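PDB 1H12: endo-1,4-beta-xylanase from Pseudoalteromonas haloplanktis, which hydrolyses internal beta-1,4 linkages of xylan, as a cold-adapted member of glycoside hydrolase family 8. Local coordinates for residues A1-N5 with R18-M24; V121-K125 with K136-A142; E146-A150 with M175-I179. All coordinates share one frame; numbering follows the deposited sequence. Where two conformers were deposited one is given.

The three contacts sample a surface, a partly buried strand pairing and a buried helix pair of one fold. Contact 1, at the surface, joins the N-terminal residues to helix 20-23, with its centre about 39 Å from that of contact 2 and about 32 Å from that of contact 3, on the opposite side of the chain's centre from both. Contacts 2 and 3 are joined, their centres about 14 Å apart: E146 OE2 lies 2.8 Å from Y122 N, probably as a hydrogen bond, and M175 packs on Y122. The bound xylose is held by Q327, G341, E342, Y378 and N382, none of which belongs to the three contacts.

Contact 1: residues A1-N5 with R18-M24; sequences AFNNN and RNLAQEM
E23 OE1 is gripped by two donors, the backbone N of N3 at 2.9 Å and R18 NH2. The N3 N-H comes from above the carboxylate plane, 47° out of it, whereas the arginine lies near that plane on the syn side. R18 NE also donates to E23 OE2 at 2.9 Å, so the guanidinium meets the acid side-on in a bidentate salt bridge that fixes the carboxylate's rotation. This surface contact joins the N-terminal arm to the short helix 20-23, whose N-cap is N19, with its side chain accepting from Q22 N. Because CG of E23 stands opposite its own carbonyl carbon (chi1 -64°) and the chain runs extended beyond it, the acid spans the gap to the arm. A water between N3 ND2 and E23 OE2 adds a second, indirect tie.

Beside the polar groups, the edge of the F2 ring meets L20 CD1, 3.7 Å from F2 CD1. F2 CB rests 3.7 Å from M24 SD; the same sulfur lies 5.2 Å from the centroid of the F2 ring, obliquely placed, a Met-aromatic contact. A361 and F365 of helix 358-369 pack on the same apolar patch. N3 is shaped by an Asx turn, its OD1 accepting from N5 N. At the chain's very end, A1 N donates to E23 O at 2.9 Å, in the carbonyl plane and on a lone pair.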
loop_
_atom_site.group_PDB
_atom_site.type_symbol
_atom_site.label_atom_id
_atom_site.label_comp_id
_atom_site.label_asym_id
_atom_site.label_seq_id
_atom_site.Cartn_x
_atom_site.Cartn_y
_atom_site.Cartn_z
ATOM N N ALA A 1 -6.185 24.876 -10.266
ATOM C CA ALA A 1 -7.393 24.082 -10.547
ATOM C C ALA A 1 -7.007 22.620 -10.776
ATOM O O ALA A 1 -5.930 22.347 -11.256
ATOM C CB ALA A 1 -8.129 24.596 -11.756
ATOM N N PHE A 2 -7.906 21.728 -10.468
ATOM C CA PHE A 2 -7.693 20.317 -10.730
ATOM C C PHE A 2 -7.421 20.021 -12.159
ATOM O O PHE A 2 -8.194 20.473 -13.044
ATOM C CB PHE A 2 -8.925 19.548 -10.288
ATOM C CG PHE A 2 -8.852 18.054 -10.517
ATOM C CD1 PHE A 2 -7.893 17.269 -9.902
ATOM C CD2 PHE A 2 -9.745 17.433 -11.361
ATOM C CE1 PHE A 2 -7.864 15.884 -10.091
ATOM C CE2 PHE A 2 -9.686 16.041 -11.562
ATOM C CZ PHE A 2 -8.738 15.285 -10.936
ATOM N N ASN A 3 -6.379 19.256 -12.461
ATOM C CA ASN A 3 -6.115 18.789 -13.814
ATOM C C ASN A 3 -6.953 17.544 -14.078
ATOM O O ASN A 3 -6.607 16.436 -13.649
ATOM C CB ASN A 3 -4.649 18.493 -13.998
ATOM C CG ASN A 3 -4.313 18.118 -15.399
ATOM O OD1 ASN A 3 -5.221 17.951 -16.230
ATOM N ND2 ASN A 3 -3.035 17.936 -15.699
ATOM N N ASN A 4 -8.056 17.716 -14.782
ATOM C CA ASN A 4 -8.937 16.635 -15.125
ATOM C C ASN A 4 -8.568 15.948 -16.405
ATOM O O ASN A 4 -9.350 15.094 -16.879
ATOM C CB ASN A 4 -10.368 17.096 -15.127
ATOM C CG ASN A 4 -10.702 17.964 -16.305
ATOM O OD1 ASN A 4 -9.848 18.532 -16.901
ATOM N ND2 ASN A 4 -11.958 18.013 -16.649
ATOM N N ASN A 5 -7.391 16.204 -16.926
ATOM C CA ASN A 5 -6.894 15.531 -18.103
ATOM C C ASN A 5 -5.470 14.975 -17.843
ATOM O O ASN A 5 -4.487 15.425 -18.405
ATOM C CB ASN A 5 -6.821 16.568 -19.260
ATOM C CG ASN A 5 -6.553 15.935 -20.600
ATOM O OD1 ASN A 5 -6.807 14.708 -20.791
ATOM N ND2 ASN A 5 -6.058 16.756 -21.578
ATOM N N ARG A 18 2.984 15.749 -10.364
ATOM C CA ARG A 18 1.873 16.577 -9.964
ATOM C C ARG A 18 1.919 16.813 -8.481
ATOM O O ARG A 18 2.370 15.963 -7.687
ATOM C CB ARG A 18 0.542 15.922 -10.292
ATOM C CG ARG A 18 0.285 15.755 -11.761
ATOM C CD ARG A 18 -0.984 14.973 -12.084
ATOM N NE ARG A 18 -2.174 15.660 -11.598
ATOM C CZ ARG A 18 -3.406 15.183 -11.746
ATOM N NH1 ARG A 18 -3.578 13.985 -12.279
ATOM N NH2 ARG A 18 -4.453 15.870 -11.350
ATOM N N ASN A 19 1.422 17.982 -8.091
ATOM C CA ASN A 19 1.125 18.345 -6.712
ATOM C C ASN A 19 -0.358 18.584 -6.634
ATOM O O ASN A 19 -0.856 19.686 -6.917
ATOM C CB ASN A 19 1.937 19.587 -6.302
ATOM C CG ASN A 19 1.766 19.959 -4.841
ATOM O OD1 ASN A 19 0.775 19.625 -4.202
ATOM N ND2 ASN A 19 2.767 20.687 -4.295
ATOM N N LEU A 20 -1.106 17.528 -6.334
ATOM C CA LEU A 20 -2.562 17.571 -6.336
ATOM C C LEU A 20 -3.090 18.605 -5.374
ATOM O O LEU A 20 -4.032 19.351 -5.704
ATOM C CB LEU A 20 -3.154 16.194 -6.072
ATOM C CG LEU A 20 -4.651 16.128 -6.028
ATOM C CD1 LEU A 20 -5.314 16.516 -7.333
ATOM C CD2 LEU A 20 -5.089 14.670 -5.696
ATOM N N ALA A 21 -2.515 18.706 -4.192
ATOM C CA ALA A 21 -2.951 19.684 -3.231
ATOM C C ALA A 21 -2.809 21.110 -3.767
ATOM O O ALA A 21 -3.683 21.947 -3.522
ATOM C CB ALA A 21 -2.204 19.530 -1.921
ATOM N N GLN A 22 -1.737 21.355 -4.495
ATOM C CA GLN A 22 -1.540 22.681 -5.106
ATOM C C GLN A 22 -2.568 22.921 -6.186
ATOM O O GLN A 22 -3.120 24.033 -6.297
ATOM C CB GLN A 22 -0.129 22.769 -5.669
ATOM C CG GLN A 22 0.241 24.110 -6.209
ATOM C CD GLN A 22 1.729 24.058 -6.634
ATOM O OE1 GLN A 22 2.119 23.338 -7.551
ATOM N NE2 GLN A 22 2.558 24.737 -5.888
ATOM N N GLU A 23 -2.832 21.924 -7.027
ATOM C CA GLU A 23 -3.896 22.045 -8.013
ATOM C C GLU A 23 -5.215 22.420 -7.366
ATOM O O GLU A 23 -6.006 23.214 -7.941
ATOM C CB GLU A 23 -4.076 20.729 -8.803
ATOM C CG GLU A 23 -2.883 20.340 -9.642
ATOM C CD GLU A 23 -3.060 19.049 -10.412
ATOM O OE1 GLU A 23 -4.227 18.592 -10.564
ATOM O OE2 GLU A 23 -2.014 18.490 -10.884
ATOM N N MET A 24 -5.470 21.909 -6.179
ATOM C CA MET A 24 -6.710 22.103 -5.470
ATOM C C MET A 24 -6.682 23.408 -4.659
ATOM O O MET A 24 -7.585 23.656 -3.902
ATOM C CB MET A 24 -6.983 20.901 -4.540
ATOM C CG MET A 24 -7.196 19.613 -5.319
ATOM S SD MET A 24 -8.511 19.704 -6.567
ATOM C CE MET A 24 -9.838 19.825 -5.651
HETATM O O HOH W 1 -4.014 25.739 -8.325
HETATM O O HOH W 2 -6.340 13.697 -12.703
HETATM O O HOH W 3 -1.238 18.922 -13.513
#

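Contact 2: residues V121-K125 with K136-A142; sequences VYAWK and KVDEGPA
W124 CB packs on A142 CB at 3.9 Å, and from there the indole can be followed along the edge of a short antiparallel beta pairing, where K125 and D138 form a hydrogen-bonded pair beside a classic beta bulge. Its CG sits between the backbone N and the carbonyl carbon (chi1 85°), which folds the ring back over its own chain: K125 CB lies over the centre of one face. The ring's edge faces the other segment. Its CD1 comes within 3.1 Å of G140 O, which lies near the ring plane and is also the acceptor for W124 N at 2.9 Å. Farther along the same edge, NE1 donates to D138 OD2 over 2.9 Å, a fairly straight bond that stays close to the indole plane but reaches the oxygen from well above the carboxylate plane, 71° out of it. The ring and carboxylate planes stand 65° apart.

D138 is itself positioned by an Asx turn: its OD1 accepts from G140 N, so both carboxylate oxygens are engaged and the same turn places the carbonyl that meets the tryptophan. One residue before the tryptophan, A123 CB rests 3.4 Å from D138 O. T77 of helix 77-89 and R76 of strand 74-76 touch the W124 side chain. The bulge is visible at a single acceptor: K125 O takes both V137 N, at 2.8 Å, and D138 N, at 3.2 Å.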
loop_
_atom_site.group_PDB
_atom_site.type_symbol
_atom_site.label_atom_id
_atom_site.label_comp_id
_atom_site.label_asym_id
_atom_site.label_seq_id
_atom_site.Cartn_x
_atom_site.Cartn_y
_atom_site.Cartn_z
ATOM N N VAL A 121 10.694 -15.291 3.440
ATOM C CA VAL A 121 9.527 -14.407 3.416
ATOM C C VAL A 121 9.341 -13.792 4.805
ATOM O O VAL A 121 9.934 -14.266 5.774
ATOM C CB VAL A 121 8.238 -15.090 2.903
ATOM C CG1 VAL A 121 8.539 -15.885 1.615
ATOM C CG2 VAL A 121 7.561 -15.963 3.922
ATOM N N TYR A 122 8.521 -12.769 4.882
ATOM C CA TYR A 122 8.390 -11.976 6.097
ATOM C C TYR A 122 7.074 -12.272 6.787
ATOM O O TYR A 122 5.982 -12.072 6.228
ATOM C CB TYR A 122 8.572 -10.472 5.732
ATOM C CG TYR A 122 10.024 -10.130 5.461
ATOM C CD1 TYR A 122 10.708 -10.669 4.411
ATOM C CD2 TYR A 122 10.725 -9.340 6.358
ATOM C CE1 TYR A 122 12.075 -10.456 4.263
ATOM C CE2 TYR A 122 12.059 -9.088 6.211
ATOM C CZ TYR A 122 12.767 -9.676 5.178
ATOM O OH TYR A 122 14.116 -9.496 5.109
ATOM N N ALA A 123 7.181 -12.773 8.001
ATOM C CA ALA A 123 6.022 -13.166 8.816
ATOM C C ALA A 123 5.102 -11.973 9.031
ATOM O O ALA A 123 5.522 -10.943 9.544
ATOM C CB ALA A 123 6.546 -13.651 10.149
ATOM N N TRP A 124 3.840 -12.135 8.661
ATOM C CA TRP A 124 2.950 -10.988 8.594
ATOM C C TRP A 124 2.534 -10.441 9.933
ATOM O O TRP A 124 2.175 -9.278 10.018
ATOM C CB TRP A 124 1.748 -11.234 7.701
ATOM C CG TRP A 124 0.593 -11.927 8.349
ATOM C CD1 TRP A 124 0.381 -13.261 8.483
ATOM C CD2 TRP A 124 -0.567 -11.285 8.923
ATOM N NE1 TRP A 124 -0.841 -13.479 9.068
ATOM C CE2 TRP A 124 -1.437 -12.273 9.335
ATOM C CE3 TRP A 124 -0.947 -9.962 9.088
ATOM C CZ2 TRP A 124 -2.693 -11.989 9.889
ATOM C CZ3 TRP A 124 -2.140 -9.664 9.638
ATOM C CH2 TRP A 124 -3.027 -10.682 10.026
ATOM N N LYS A 125 2.532 -11.297 10.960
ATOM C CA LYS A 125 2.043 -10.908 12.278
ATOM C C LYS A 125 2.975 -11.344 13.391
ATOM O O LYS A 125 3.189 -12.552 13.597
ATOM C CB LYS A 125 0.655 -11.472 12.543
ATOM C CG LYS A 125 0.004 -10.927 13.771
ATOM C CD LYS A 125 -1.323 -11.618 14.149
ATOM C CE LYS A 125 -2.394 -11.174 13.308
ATOM N NZ LYS A 125 -3.691 -11.872 13.934
ATOM N N LYS A 136 6.855 -14.435 16.541
ATOM C CA LYS A 136 5.994 -14.572 15.357
ATOM C C LYS A 136 4.711 -15.303 15.707
ATOM O O LYS A 136 4.709 -16.430 16.227
ATOM C CB LYS A 136 6.715 -15.369 14.264
ATOM C CG LYS A 136 7.998 -14.697 13.783
ATOM C CD LYS A 136 8.718 -15.454 12.702
ATOM C CE LYS A 136 9.911 -14.707 12.124
ATOM N NZ LYS A 136 11.024 -14.630 13.142
ATOM N N VAL A 137 3.607 -14.649 15.455
ATOM C CA VAL A 137 2.267 -15.251 15.629
ATOM C C VAL A 137 1.924 -16.083 14.421
ATOM O O VAL A 137 1.378 -17.198 14.539
ATOM C CB VAL A 137 1.212 -14.175 15.893
ATOM C CG1 VAL A 137 -0.179 -14.801 16.008
ATOM C CG2 VAL A 137 1.525 -13.348 17.137
ATOM N N ASP A 138 2.164 -15.535 13.238
ATOM C CA ASP A 138 1.848 -16.197 11.963
ATOM C C ASP A 138 3.044 -15.947 11.061
ATOM O O ASP A 138 3.381 -14.808 10.747
ATOM C CB ASP A 138 0.564 -15.680 11.408
ATOM C CG ASP A 138 0.043 -16.447 10.229
ATOM O OD1 ASP A 138 0.821 -17.147 9.549
ATOM O OD2 ASP A 138 -1.174 -16.285 9.890
ATOM N N GLU A 139 3.720 -17.017 10.668
ATOM C CA GLU A 139 4.880 -16.975 9.801
ATOM C C GLU A 139 4.536 -16.757 8.331
ATOM O O GLU A 139 5.423 -16.434 7.549
ATOM C CB GLU A 139 5.659 -18.252 9.882
ATOM C CG GLU A 139 6.288 -18.535 11.247
ATOM C CD GLU A 139 6.976 -19.912 11.287
ATOM O OE1 GLU A 139 6.463 -20.837 10.653
ATOM O OE2 GLU A 139 7.996 -20.082 11.897
ATOM N N GLY A 140 3.299 -16.921 7.945
ATOM C CA GLY A 140 2.933 -16.707 6.565
ATOM C C GLY A 140 3.066 -15.212 6.196
ATOM O O GLY A 140 2.936 -14.343 7.060
ATOM N N PRO A 141 3.312 -14.920 4.935
ATOM C CA PRO A 141 3.508 -13.544 4.488
ATOM C C PRO A 141 2.211 -12.824 4.157
ATOM O O PRO A 141 1.164 -13.432 3.954
ATOM C CB PRO A 141 4.347 -13.719 3.232
ATOM C CG PRO A 141 3.802 -15.011 2.617
ATOM C CD PRO A 141 3.512 -15.898 3.817
ATOM N N ALA A 142 2.319 -11.503 4.062
ATOM C CA ALA A 142 1.324 -10.628 3.430
ATOM C C ALA A 142 2.105 -9.997 2.260
ATOM O O ALA A 142 2.808 -9.013 2.482
ATOM C CB ALA A 142 0.791 -9.583 4.355
HETATM O O HOH W 4 4.814 -10.222 4.595
#

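Contact 3: residues E146-A150 with M175-I179; sequences EEYFA and MLNTI
M175 reaches across to E146, F149 and A150, and its atoms form the first shell of a buried helix-helix interface. CG lies 3.5 Å from E146 O and also touches A150 CB, SD rests 3.8 Å from E146 CG, and the terminal CE sits 3.7 Å from F149 CB, obliquely placed with respect to the ring. The chain leaves its helix with CG opposite the backbone N (chi1 -168°) and then bends twice, which carries the sulfur across the glutamate at about a right angle. A150 is the small partner in this packing, its CB meeting L176 CD2 at 3.7 Å, and I179 CD1 comes to 3.6 Å from E146 O. With an alanine in place of M175, the CG, SD and CE contacts would go, and a gap would probably open between the helices against E146 CG, F149 CB and A150 CB.

The second shell fixes these groups. E146 turns its carboxylate away from the interface, and OE2 accepts from Y122 N; the ring of that tyrosine meets F149. E147 similarly sends its own OE2 to Y209 OH, while its CA lies against I179 CD1.

Helices 143-160 and 168-182 follow each other in the chain and run nearly antiparallel, their local axes 9.3 Å apart at an angle of 153°, a packing in keeping with the (alpha/alpha)6 barrel of family 8 enzymes. Around the pair, helices 77-89 and 93-107 pack on F149, W100 of the latter touches M175, and F212 of helix 206-215 covers A150 and L176.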
loop_
_atom_site.group_PDB
_atom_site.type_symbol
_atom_site.label_atom_id
_atom_site.label_comp_id
_atom_site.label_asym_id
_atom_site.label_seq_id
_atom_site.Cartn_x
_atom_site.Cartn_y
_atom_site.Cartn_z
ATOM N N GLU A 146 6.397 -7.429 1.307
ATOM C CA GLU A 146 7.642 -7.647 0.595
ATOM C C GLU A 146 7.744 -6.721 -0.619
ATOM O O GLU A 146 8.837 -6.205 -0.896
ATOM C CB GLU A 146 7.768 -9.114 0.141
ATOM C CG GLU A 146 8.084 -10.110 1.239
ATOM C CD GLU A 146 6.940 -10.649 2.094
ATOM O OE1 GLU A 146 5.844 -10.015 2.103
ATOM O OE2 GLU A 146 7.154 -11.694 2.726
ATOM N N GLU A 147 6.645 -6.502 -1.347
ATOM C CA GLU A 147 6.689 -5.574 -2.459
ATOM C C GLU A 147 7.148 -4.183 -2.038
ATOM O O GLU A 147 8.012 -3.571 -2.680
ATOM C CB GLU A 147 5.327 -5.488 -3.168
ATOM C CG GLU A 147 4.886 -6.779 -3.810
ATOM C CD GLU A 147 3.616 -6.660 -4.593
ATOM O OE1 GLU A 147 2.629 -6.100 -3.967
ATOM O OE2 GLU A 147 3.529 -7.052 -5.752
ATOM N N TYR A 148 6.525 -3.644 -0.983
ATOM C CA TYR A 148 6.908 -2.332 -0.483
ATOM C C TYR A 148 8.312 -2.343 0.104
ATOM O O TYR A 148 9.037 -1.354 -0.030
ATOM C CB TYR A 148 5.890 -1.776 0.507
ATOM C CG TYR A 148 4.744 -1.005 -0.096
ATOM C CD1 TYR A 148 4.855 0.357 -0.295
ATOM C CD2 TYR A 148 3.557 -1.623 -0.452
ATOM C CE1 TYR A 148 3.804 1.096 -0.752
ATOM C CE2 TYR A 148 2.497 -0.882 -0.969
ATOM C CZ TYR A 148 2.632 0.492 -1.101
ATOM O OH TYR A 148 1.591 1.274 -1.553
ATOM N N PHE A 149 8.738 -3.434 0.786
ATOM C CA PHE A 149 10.086 -3.465 1.280
ATOM C C PHE A 149 11.081 -3.328 0.136
ATOM O O PHE A 149 12.056 -2.573 0.219
ATOM C CB PHE A 149 10.425 -4.772 2.032
ATOM C CG PHE A 149 9.825 -4.962 3.416
ATOM C CD1 PHE A 149 9.864 -3.958 4.379
ATOM C CD2 PHE A 149 9.323 -6.186 3.801
ATOM C CE1 PHE A 149 9.409 -4.177 5.648
ATOM C CE2 PHE A 149 8.867 -6.408 5.087
ATOM C CZ PHE A 149 8.909 -5.386 6.012
ATOM N N ALA A 150 10.866 -4.110 -0.946
ATOM C CA ALA A 150 11.787 -4.029 -2.086
ATOM C C ALA A 150 11.820 -2.637 -2.675
ATOM O O ALA A 150 12.885 -2.090 -2.979
ATOM C CB ALA A 150 11.379 -5.035 -3.137
ATOM N N MET A 175 15.229 -9.262 -1.677
ATOM C CA MET A 175 13.779 -9.186 -1.540
ATOM C C MET A 175 13.073 -9.468 -2.861
ATOM O O MET A 175 12.090 -10.216 -2.898
ATOM C CB MET A 175 13.388 -7.802 -1.004
ATOM C CG MET A 175 11.954 -7.705 -0.551
ATOM S SD MET A 175 11.551 -8.656 0.947
ATOM C CE MET A 175 12.606 -7.804 2.131
ATOM N N LEU A 176 13.547 -8.895 -3.968
ATOM C CA LEU A 176 12.945 -9.167 -5.289
ATOM C C LEU A 176 13.040 -10.656 -5.629
ATOM O O LEU A 176 12.094 -11.231 -6.165
ATOM C CB LEU A 176 13.619 -8.333 -6.368
ATOM C CG LEU A 176 13.361 -6.846 -6.321
ATOM C CD1 LEU A 176 14.126 -6.180 -7.480
ATOM C CD2 LEU A 176 11.887 -6.515 -6.449
ATOM N N ASN A 177 14.199 -11.247 -5.325
ATOM C CA ASN A 177 14.305 -12.701 -5.627
ATOM C C ASN A 177 13.355 -13.513 -4.789
ATOM O O ASN A 177 12.770 -14.478 -5.278
ATOM C CB ASN A 177 15.755 -13.127 -5.378
ATOM C CG ASN A 177 16.692 -12.664 -6.487
ATOM O OD1 ASN A 177 16.282 -12.215 -7.508
ATOM N ND2 ASN A 177 17.973 -12.685 -6.182
ATOM N N THR A 178 13.170 -13.116 -3.515
ATOM C CA THR A 178 12.178 -13.764 -2.683
ATOM C C THR A 178 10.778 -13.635 -3.263
ATOM O O THR A 178 10.002 -14.591 -3.276
ATOM C CB THR A 178 12.271 -13.234 -1.257
ATOM O OG1 THR A 178 13.521 -13.686 -0.707
ATOM C CG2 THR A 178 11.111 -13.685 -0.383
ATOM N N ILE A 179 10.417 -12.441 -3.716
ATOM C CA ILE A 179 9.095 -12.255 -4.317
ATOM C C ILE A 179 8.941 -13.203 -5.507
ATOM O O ILE A 179 7.938 -13.912 -5.633
ATOM C CB ILE A 179 8.871 -10.788 -4.704
ATOM C CG1 ILE A 179 8.837 -9.900 -3.476
ATOM C CG2 ILE A 179 7.559 -10.680 -5.478
ATOM C CD1 ILE A 179 8.974 -8.401 -3.796
#